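Local coordinates for protein probable exosome complex exonuclease 2 (Pyrococcus abyssi, PDB 2PO1) that probably serves as a non-catalytic subunit of the archaeal exosome, an RNA-degrading complex, and contributes to the structuring of the Rrp41 active site, at residues I195-F201 against I224-E230; V55-T60 against D149-A155; P78-M83 against L123-V129. All coordinates share one frame; numbering follows the deposited sequence. Where two conformers were deposited one is given.

Contact 1: residues I195-F201 against I224-E230; sequences IPVPVTF and ITITTDE
Val197 to Phe201 run antiparallel to Ile224 to Thr228, with segment axes 4.4 Å apart at 157°, as the two inner strands of a four-stranded antiparallel sheet in the second RNase PH-type domain. Val197, Val199 and Phe201 form hydrogen-bonded pairs with Thr228, Ile226 and Ile224; the bond from Val199 N to Ile226 O is 2.8 Å and almost straight, whereas Thr228 N to Val197 O stretches to 3.3 Å. Proline suits position 198 because, in the non-hydrogen-bonded pair with Thr227, its backbone N is not used in pairing with this strand. Its ring lies alongside Thr227, pointing the same way, with Pro198 CB 3.4 Å from Thr227 OG1. On the same face Thr200 OG1 and Thr225 OG1 are modelled only 2.4 Å apart, a doubtfully short distance. On the other face, Phe201 and Ile226 turn their apolar bulk to helix 247-275. The Phe201 ring meets the Ile224 carbonyl at its edge, CD1 being 3.8 Å from Ile224 O. Thr228 adds a polar bridge to this face: a water accepts from its OG1 at 2.8 Å and donates to both Val197 O and Ile226 O.

Contact 2: residues V55-T60 against D149-A155; sequences VKLGST and DGNLMDA
Leu57 and Thr60, the end positions of a type II' turn in a beta hairpin of the first RNase PH-type domain, pack on the N-terminal turn of helix 152-166. Ala155 presents its methyl group to both: its CB lies 3.9 Å from Leu57 CD2 and 3.7 Å from Thr60 CG2, and so small a side chain lets the helix approach the hairpin closely. Leu57 CD2 also reaches across to Asn151 ND2 at 3.6 Å. Thr60 divides its branches between two tasks. With CG2 anti to the backbone N and OG1 beside it (chi1 -77°), the methyl meets the helix while the hydroxyl faces the preceding loop; OG1 is modelled as accepting from Asp149 N at 2.8 Å and donating to Gly150 O, though crowding makes its exact place uncertain.

Further out, Asn151 is the N-cap. Its OD1 receives Asp154 N, a long bond of 3.3 Å from above the amide plane, and its ND2 donates to Asp154 OD2 at 2.9 Å, while Asp211 and Tyr36 hold the two side chains from outside. Arg37 ties down the carbonyls of Asp149 and Gly150. Gly58 supplies the positive phi that a type II' turn needs. Outside the two segments, Asp149 OD1 pairs with a basic side chain of another protein chain; it also accepts a hydrogen bond from a water, which in turn accepts from Ser59 N at 2.8 Å.

Contact 3: residues P78-M83 against L123-V129; sequences PNMGVM and LNLEKMV
The lead-in to strand 82-89, at the edge of the chain's five-stranded sheet, meets a loop containing a short 3-10 segment, Leu125-Glu126, close to the bound RNA. Gly81 and Leu125 make the direct hydrogen bond: Gly81 N reaches Leu125 O at a short 2.5 Å and in an essentially straight line (179°). The same oxygen takes a CA-H...O contact from Met80 CA and a weak bond from Met128 N within its own loop. Glycine suits position 81 because the backbone is pressed against Met128, whose CB lies 3.7 Å from Gly81 CA.

Methionines, whose unbranched chains can bend to fit, and leucines make the apolar part. Met80 crosses Leu125 obliquely; a bend at chi3 (59°) places its CE 3.7 Å from Leu125 CD1. The second branch of that leucine, CD2, rests 3.8 Å from Met83 CB, and CD1 of Leu125 also comes close to Gly81 O. Met83 sends CG anti to its backbone N (chi1 -177°), and its SD crosses Leu123 at a slant, 3.7 Å from Leu123 CD1. At the other end Val129 CG2 comes within 3.1 Å of Asn79 O in the conformer given, while a water bridges that oxygen to Glu126 O. Asn124 shapes the loop through an Asx turn, its OD1 accepting from Glu126 N, and its ND2 is held by Glu193.

Met83 O bonds to Arg118 and, weakly, to an RNA sugar. Inward, Leu123 and Met83 pack on Ile117 of helix 104-118, while Met128 and Val82 lie on strand 135-147, the sheet neighbour of strand 82-89.

How the contacts relate
Contacts 1 and 2 adjoin, with centres 14 Å apart, and Asp154 is where they meet: its OD1 lies 2.5 Å from Thr200 OG1, a probable hydrogen bond, and its CG packs 3.1 Å from Pro198 O. The start of helix 152-166 thus joins the hairpin at residues 55-60 to the four-stranded sheet of contact 1. Contact 3 stands apart, its centre 23 Å from that of contact 1 and 29 Å from that of contact 2, although contacts 2 and 3 both reach the five-stranded sheet. It alone approaches the bound RNA, with nearest atoms about 3 Å away, against about 13 Å for each of the other two.

Contact 1: residues I195-F201 against I224-E230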
loop_
_atom_site.group_PDB
_atom_site.type_symbol
_atom_site.label_atom_id
_atom_site.label_comp_id
_atom_site.label_asym_id
_atom_site.label_seq_id
_atom_site.Cartn_x
_atom_site.Cartn_y
_atom_site.Cartn_z
ATOM N N ILE C 195 -24.795 20.431 -18.428
ATOM C CA ILE C 195 -24.760 19.005 -18.727
ATOM C C ILE C 195 -23.621 18.623 -19.677
ATOM O O ILE C 195 -23.874 18.283 -20.813
ATOM C CB ILE C 195 -26.139 18.440 -19.210
ATOM C CG1 ILE C 195 -27.202 18.738 -18.187
ATOM C CG2 ILE C 195 -26.084 16.894 -19.404
ATOM C CD1 ILE C 195 -28.568 18.842 -18.801
ATOM N N PRO C 196 -22.372 18.638 -19.184
ATOM C CA PRO C 196 -21.240 18.266 -20.004
ATOM C C PRO C 196 -21.317 16.788 -20.352
ATOM O O PRO C 196 -21.698 15.964 -19.504
ATOM C CB PRO C 196 -20.045 18.529 -19.074
ATOM C CG PRO C 196 -20.596 18.342 -17.713
ATOM C CD PRO C 196 -21.945 18.950 -17.805
ATOM N N VAL C 197 -20.980 16.477 -21.602
ATOM C CA VAL C 197 -21.089 15.139 -22.163
ATOM C C VAL C 197 -19.776 14.935 -22.882
ATOM O O VAL C 197 -19.410 15.767 -23.708
ATOM C CB VAL C 197 -22.292 15.072 -23.156
ATOM C CG1 VAL C 197 -22.239 13.816 -23.985
ATOM C CG2 VAL C 197 -23.601 15.112 -22.396
ATOM N N PRO C 198 -19.009 13.877 -22.523
ATOM C CA PRO C 198 -17.806 13.709 -23.349
ATOM C C PRO C 198 -18.210 13.021 -24.616
ATOM O O PRO C 198 -19.070 12.107 -24.598
ATOM C CB PRO C 198 -16.894 12.782 -22.533
ATOM C CG PRO C 198 -17.620 12.464 -21.281
ATOM C CD PRO C 198 -19.097 12.837 -21.476
ATOM N N VAL C 199 -17.644 13.485 -25.724
ATOM C CA VAL C 199 -17.765 12.701 -26.920
ATOM C C VAL C 199 -16.377 12.283 -27.351
ATOM O O VAL C 199 -15.491 13.105 -27.384
ATOM C CB VAL C 199 -18.496 13.512 -27.983
ATOM C CG1 VAL C 199 -18.433 12.801 -29.275
ATOM C CG2 VAL C 199 -19.975 13.759 -27.514
ATOM N N THR C 200 -16.188 11.015 -27.690
ATOM C CA THR C 200 -14.859 10.468 -27.883
ATOM C C THR C 200 -14.734 9.859 -29.254
ATOM O O THR C 200 -15.637 9.222 -29.718
ATOM C CB THR C 200 -14.560 9.438 -26.793
ATOM O OG1 THR C 200 -14.345 10.130 -25.560
ATOM C CG2 THR C 200 -13.380 8.657 -27.137
ATOM N N PHE C 201 -13.633 10.157 -29.933
ATOM C CA PHE C 201 -13.353 9.639 -31.280
ATOM C C PHE C 201 -12.117 8.766 -31.236
ATOM O O PHE C 201 -11.161 9.094 -30.531
ATOM C CB PHE C 201 -13.099 10.797 -32.275
ATOM C CG PHE C 201 -14.221 11.798 -32.320
ATOM C CD1 PHE C 201 -14.402 12.718 -31.275
ATOM C CD2 PHE C 201 -15.115 11.799 -33.380
ATOM C CE1 PHE C 201 -15.478 13.614 -31.294
ATOM C CE2 PHE C 201 -16.188 12.706 -33.402
ATOM C CZ PHE C 201 -16.369 13.596 -32.356
ATOM N N ILE C 224 -9.446 10.865 -28.967
ATOM C CA ILE C 224 -9.562 12.213 -28.456
ATOM C C ILE C 224 -10.946 12.351 -27.921
ATOM O O ILE C 224 -11.906 11.861 -28.519
ATOM C CB ILE C 224 -9.250 13.351 -29.564
ATOM C CG1 ILE C 224 -9.192 14.731 -28.885
ATOM C CG2 ILE C 224 -10.263 13.319 -30.675
ATOM C CD1 ILE C 224 -8.553 15.824 -29.715
ATOM N N THR C 225 -11.031 12.960 -26.742
ATOM C CA THR C 225 -12.314 13.171 -26.100
ATOM C C THR C 225 -12.494 14.654 -25.979
ATOM O O THR C 225 -11.562 15.352 -25.575
ATOM C CB THR C 225 -12.332 12.566 -24.699
ATOM O OG1 THR C 225 -12.349 11.136 -24.792
ATOM C CG2 THR C 225 -13.542 13.053 -23.949
ATOM N N ILE C 226 -13.653 15.123 -26.449
ATOM C CA ILE C 226 -14.109 16.503 -26.307
ATOM C C ILE C 226 -15.361 16.520 -25.452
ATOM O O ILE C 226 -16.368 15.923 -25.820
ATOM C CB ILE C 226 -14.558 17.125 -27.696
ATOM C CG1 ILE C 226 -13.577 16.760 -28.827
ATOM C CG2 ILE C 226 -14.765 18.598 -27.558
ATOM C CD1 ILE C 226 -12.148 17.292 -28.566
ATOM N N THR C 227 -15.321 17.238 -24.343
ATOM C CA THR C 227 -16.452 17.353 -23.475
ATOM C C THR C 227 -17.025 18.746 -23.537
ATOM O O THR C 227 -16.307 19.726 -23.340
ATOM C CB THR C 227 -16.010 17.090 -22.015
ATOM O OG1 THR C 227 -15.412 15.812 -21.958
ATOM C CG2 THR C 227 -17.200 17.171 -21.061
ATOM N N THR C 228 -18.315 18.843 -23.831
ATOM C CA THR C 228 -18.930 20.110 -24.085
ATOM C C THR C 228 -20.246 20.171 -23.332
ATOM O O THR C 228 -20.852 19.128 -23.078
ATOM C CB THR C 228 -19.185 20.332 -25.590
ATOM O OG1 THR C 228 -20.079 19.331 -26.055
ATOM C CG2 THR C 228 -17.890 20.225 -26.352
ATOM N N ASP C 229 -20.693 21.389 -23.005
ATOM C CA ASP C 229 -22.019 21.569 -22.379
ATOM C C ASP C 229 -23.017 22.236 -23.314
ATOM O O ASP C 229 -22.658 22.566 -24.451
ATOM C CB ASP C 229 -21.938 22.328 -21.041
ATOM C CG ASP C 229 -21.384 23.717 -21.185
ATOM O OD1 ASP C 229 -20.767 24.167 -20.196
ATOM O OD2 ASP C 229 -21.553 24.391 -22.245
ATOM N N GLU C 230 -24.239 22.455 -22.811
ATOM C CA GLU C 230 -25.370 23.048 -23.559
ATOM C C GLU C 230 -25.038 24.434 -24.042
ATOM O O GLU C 230 -25.798 25.005 -24.806
ATOM C CB GLU C 230 -26.544 23.380 -22.628
ATOM C CG GLU C 230 -27.085 22.340 -21.755
ATOM C CD GLU C 230 -26.315 22.240 -20.451
ATOM O OE1 GLU C 230 -25.217 21.714 -20.490
ATOM O OE2 GLU C 230 -26.817 22.659 -19.407
HETATM O O HOH W 1 -18.925 16.799 -26.178
#

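Contact 2: residues V55-T60 against D149-A155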
loop_
_atom_site.group_PDB
_atom_site.type_symbol
_atom_site.label_atom_id
_atom_site.label_comp_id
_atom_site.label_asym_id
_atom_site.label_seq_id
_atom_site.Cartn_x
_atom_site.Cartn_y
_atom_site.Cartn_z
ATOM N N VAL C 55 -25.543 3.450 -17.498
ATOM C CA VAL C 55 -25.415 3.795 -18.914
ATOM C C VAL C 55 -24.868 2.631 -19.715
ATOM O O VAL C 55 -23.956 1.984 -19.280
ATOM C CB VAL C 55 -24.580 5.061 -19.124
ATOM C CG1 VAL C 55 -24.337 5.330 -20.590
ATOM C CG2 VAL C 55 -25.362 6.252 -18.548
ATOM N N LYS C 56 -25.498 2.335 -20.857
ATOM C CA LYS C 56 -25.014 1.327 -21.794
ATOM C C LYS C 56 -24.767 2.023 -23.100
ATOM O O LYS C 56 -25.690 2.668 -23.613
ATOM C CB LYS C 56 -26.064 0.222 -21.974
ATOM C CG LYS C 56 -26.466 -0.414 -20.645
ATOM C CD LYS C 56 -27.337 -1.657 -20.845
ATOM C CE LYS C 56 -28.116 -1.952 -19.573
ATOM N NZ LYS C 56 -29.316 -2.848 -19.823
ATOM N N LEU C 57 -23.523 1.930 -23.590
ATOM C CA LEU C 57 -23.170 2.318 -24.947
ATOM C C LEU C 57 -22.942 0.983 -25.643
ATOM O O LEU C 57 -21.923 0.344 -25.417
ATOM C CB LEU C 57 -21.872 3.122 -24.940
ATOM C CG LEU C 57 -21.984 4.621 -25.043
ATOM C CD1 LEU C 57 -23.134 5.289 -24.203
ATOM C CD2 LEU C 57 -20.644 5.319 -24.860
ATOM N N GLY C 58 -23.955 0.516 -26.382
ATOM C CA GLY C 58 -23.965 -0.839 -26.899
ATOM C C GLY C 58 -23.808 -1.670 -25.648
ATOM O O GLY C 58 -24.587 -1.503 -24.700
ATOM N N SER C 59 -22.749 -2.476 -25.630
ATOM C CA SER C 59 -22.563 -3.455 -24.597
ATOM C C SER C 59 -21.677 -2.922 -23.495
ATOM O O SER C 59 -21.494 -3.588 -22.508
ATOM C CB SER C 59 -21.930 -4.709 -25.185
ATOM O OG SER C 59 -22.888 -5.478 -25.896
ATOM N N THR C 60 -21.074 -1.752 -23.683
ATOM C CA THR C 60 -20.355 -1.116 -22.598
ATOM C C THR C 60 -21.386 -0.699 -21.556
ATOM O O THR C 60 -22.374 -0.042 -21.865
ATOM C CB THR C 60 -19.596 0.155 -23.078
ATOM O OG1 THR C 60 -18.410 -0.240 -23.765
ATOM C CG2 THR C 60 -19.212 1.024 -21.906
ATOM N N ASP C 149 -16.872 -2.558 -23.238
ATOM C CA ASP C 149 -16.898 -2.919 -24.629
ATOM C C ASP C 149 -16.583 -1.688 -25.430
ATOM O O ASP C 149 -17.152 -1.491 -26.498
ATOM C CB ASP C 149 -18.245 -3.439 -25.074
ATOM C CG ASP C 149 -18.132 -4.286 -26.344
ATOM O OD1 ASP C 149 -19.100 -4.366 -27.134
ATOM O OD2 ASP C 149 -17.050 -4.916 -26.528
ATOM N N GLY C 150 -15.780 -0.830 -24.853
ATOM C CA GLY C 150 -15.247 0.305 -25.576
ATOM C C GLY C 150 -15.916 1.579 -25.169
ATOM O O GLY C 150 -17.086 1.602 -24.755
ATOM N N ASN C 151 -15.204 2.689 -25.378
ATOM C CA ASN C 151 -15.707 3.987 -24.997
ATOM C C ASN C 151 -16.159 4.156 -23.548
ATOM O O ASN C 151 -17.214 4.681 -23.284
ATOM C CB ASN C 151 -16.718 4.536 -26.050
ATOM C CG ASN C 151 -16.827 6.024 -25.988
ATOM O OD1 ASN C 151 -15.990 6.669 -25.354
ATOM N ND2 ASN C 151 -17.826 6.610 -26.694
ATOM N N LEU C 152 -15.311 3.749 -22.570
ATOM C CA LEU C 152 -15.602 4.007 -21.211
ATOM C C LEU C 152 -15.737 5.499 -20.946
ATOM O O LEU C 152 -16.562 5.916 -20.172
ATOM C CB LEU C 152 -14.472 3.417 -20.328
ATOM C CG LEU C 152 -14.272 1.910 -20.426
ATOM C CD1 LEU C 152 -13.130 1.465 -19.517
ATOM C CD2 LEU C 152 -15.613 1.231 -20.084
ATOM N N MET C 153 -14.890 6.328 -21.551
ATOM C CA MET C 153 -14.906 7.716 -21.233
ATOM C C MET C 153 -16.292 8.319 -21.408
ATOM O O MET C 153 -16.834 8.951 -20.497
ATOM C CB MET C 153 -13.888 8.432 -22.108
ATOM C CG MET C 153 -13.886 9.886 -21.815
ATOM S SD MET C 153 -12.878 10.205 -20.413
ATOM C CE MET C 153 -11.232 9.864 -21.080
ATOM N N ASP C 154 -16.923 8.084 -22.539
ATOM C CA ASP C 154 -18.217 8.725 -22.753
ATOM C C ASP C 154 -19.258 8.072 -21.896
ATOM O O ASP C 154 -20.114 8.720 -21.332
ATOM C CB ASP C 154 -18.655 8.646 -24.198
ATOM C CG ASP C 154 -17.723 9.369 -25.133
ATOM O OD1 ASP C 154 -16.690 9.815 -24.659
ATOM O OD2 ASP C 154 -18.023 9.505 -26.363
ATOM N N ALA C 155 -19.192 6.766 -21.802
ATOM C CA ALA C 155 -20.192 6.047 -21.006
ATOM C C ALA C 155 -20.095 6.536 -19.566
ATOM O O ALA C 155 -21.113 6.767 -18.949
ATOM C CB ALA C 155 -19.948 4.565 -21.094
HETATM O O HOH W 2 -20.780 -2.659 -27.661
#

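Contact 3: residues P78-M83 against L123-V129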
loop_
_atom_site.group_PDB
_atom_site.type_symbol
_atom_site.label_atom_id
_atom_site.label_comp_id
_atom_site.label_asym_id
_atom_site.label_seq_id
_atom_site.Cartn_x
_atom_site.Cartn_y
_atom_site.Cartn_z
ATOM N N PRO C 78 -12.987 27.468 1.229
ATOM C CA PRO C 78 -13.955 27.293 2.296
ATOM C C PRO C 78 -15.365 27.596 1.764
ATOM O O PRO C 78 -16.358 27.323 2.424
ATOM C CB PRO C 78 -13.508 28.325 3.328
ATOM C CG PRO C 78 -12.893 29.405 2.541
ATOM C CD PRO C 78 -12.261 28.746 1.355
ATOM N N ASN C 79 -15.409 28.104 0.533
ATOM C CA ASN C 79 -16.692 28.465 -0.058
ATOM C C ASN C 79 -17.168 27.522 -1.136
ATOM O O ASN C 79 -18.071 27.826 -1.903
ATOM C CB ASN C 79 -16.655 29.894 -0.566
ATOM C CG ASN C 79 -16.667 30.873 0.551
ATOM O OD1 ASN C 79 -17.579 30.864 1.364
ATOM N ND2 ASN C 79 -15.635 31.692 0.632
ATOM N N MET C 80 -16.610 26.331 -1.139
ATOM C CA MET C 80 -16.975 25.350 -2.140
ATOM C C MET C 80 -17.229 24.017 -1.514
ATOM O O MET C 80 -16.516 23.593 -0.622
ATOM C CB MET C 80 -15.880 25.262 -3.175
ATOM C CG MET C 80 -15.947 26.359 -4.221
ATOM S SD MET C 80 -14.309 26.444 -5.001
ATOM C CE MET C 80 -14.018 24.827 -5.678
ATOM N N GLY C 81 -18.298 23.379 -1.944
ATOM C CA GLY C 81 -18.506 22.012 -1.581
ATOM C C GLY C 81 -17.444 21.149 -2.246
ATOM O O GLY C 81 -16.532 21.645 -2.927
ATOM N N VAL C 82 -17.537 19.856 -2.021
ATOM C CA VAL C 82 -16.481 18.960 -2.446
ATOM C C VAL C 82 -17.035 17.993 -3.460
ATOM O O VAL C 82 -18.157 17.430 -3.315
ATOM C CB VAL C 82 -15.748 18.222 -1.229
ATOM C CG1 VAL C 82 -14.825 17.092 -1.741
ATOM C CG2 VAL C 82 -14.953 19.189 -0.410
ATOM N N MET C 83 -16.259 17.797 -4.521
ATOM C CA MET C 83 -16.621 16.750 -5.433
ATOM C C MET C 83 -15.403 15.910 -5.730
ATOM O O MET C 83 -14.274 16.408 -6.020
ATOM C CB MET C 83 -17.194 17.367 -6.721
ATOM C CG MET C 83 -17.690 16.342 -7.732
ATOM S SD MET C 83 -17.991 17.230 -9.294
ATOM C CE MET C 83 -16.503 16.860 -10.219
ATOM N N LEU C 123 -21.512 20.848 -11.611
ATOM C CA LEU C 123 -21.958 20.723 -10.240
ATOM C C LEU C 123 -21.456 21.984 -9.636
ATOM O O LEU C 123 -20.230 22.175 -9.495
ATOM C CB LEU C 123 -21.273 19.602 -9.512
ATOM C CG LEU C 123 -21.986 18.784 -8.428
ATOM C CD1 LEU C 123 -20.976 18.240 -7.452
ATOM C CD2 LEU C 123 -23.087 19.464 -7.800
ATOM N N ASN C 124 -22.374 22.859 -9.258
ATOM C CA ASN C 124 -21.943 24.112 -8.712
ATOM C C ASN C 124 -21.547 23.979 -7.228
ATOM O O ASN C 124 -22.407 23.969 -6.352
ATOM C CB ASN C 124 -23.050 25.117 -8.896
ATOM C CG ASN C 124 -22.587 26.481 -8.679
ATOM O OD1 ASN C 124 -21.617 26.697 -7.960
ATOM N ND2 ASN C 124 -23.223 27.430 -9.335
ATOM N N LEU C 125 -20.245 23.908 -6.949
ATOM C CA LEU C 125 -19.740 23.639 -5.623
ATOM C C LEU C 125 -19.997 24.759 -4.659
ATOM O O LEU C 125 -19.957 24.573 -3.430
ATOM C CB LEU C 125 -18.218 23.363 -5.652
ATOM C CG LEU C 125 -17.763 22.242 -6.571
ATOM C CD1 LEU C 125 -16.286 22.037 -6.435
ATOM C CD2 LEU C 125 -18.512 20.927 -6.301
ATOM N N GLU C 126 -20.225 25.937 -5.216
ATOM C CA GLU C 126 -20.517 27.127 -4.424
ATOM C C GLU C 126 -21.904 27.051 -3.806
ATOM O O GLU C 126 -22.194 27.704 -2.823
ATOM C CB GLU C 126 -20.380 28.345 -5.312
ATOM C CG GLU C 126 -18.953 28.787 -5.439
ATOM C CD GLU C 126 -18.570 29.053 -6.859
ATOM O OE1 GLU C 126 -18.583 30.247 -7.278
ATOM O OE2 GLU C 126 -18.287 28.056 -7.560
ATOM N N LYS C 127 -22.758 26.234 -4.379
ATOM C CA LYS C 127 -24.104 26.063 -3.902
ATOM C C LYS C 127 -24.180 24.821 -3.028
ATOM O O LYS C 127 -25.236 24.199 -2.887
ATOM C CB LYS C 127 -25.061 25.984 -5.088
ATOM C CG LYS C 127 -25.063 27.256 -5.895
ATOM C CD LYS C 127 -26.135 27.285 -6.959
ATOM C CE LYS C 127 -26.249 28.702 -7.595
ATOM N NZ LYS C 127 -27.350 28.675 -8.577
ATOM N N MET C 128 -23.047 24.451 -2.445
ATOM C CA MET C 128 -22.955 23.214 -1.670
ATOM C C MET C 128 -22.314 23.501 -0.334
ATOM O O MET C 128 -21.860 22.593 0.375
ATOM C CB MET C 128 -22.146 22.161 -2.441
ATOM C CG MET C 128 -22.962 21.453 -3.459
ATOM S SD MET C 128 -22.002 20.352 -4.478
ATOM C CE MET C 128 -20.735 19.814 -3.356
ATOM N N VAL C 129 -22.331 24.777 0.029
ATOM C CA VAL C 129 -21.775 25.234 1.287
ATOM C C VAL C 129 -22.871 25.323 2.331
ATOM O O VAL C 129 -23.957 25.817 2.045
ATOM C CB VAL C 129 -21.101 26.605 1.125
ATOM C CG1 VAL C 129 -20.684 27.135 2.454
ATOM C CG2 VAL C 129 -19.910 26.461 0.221
HETATM O O HOH W 3 -20.109 29.376 -1.739
#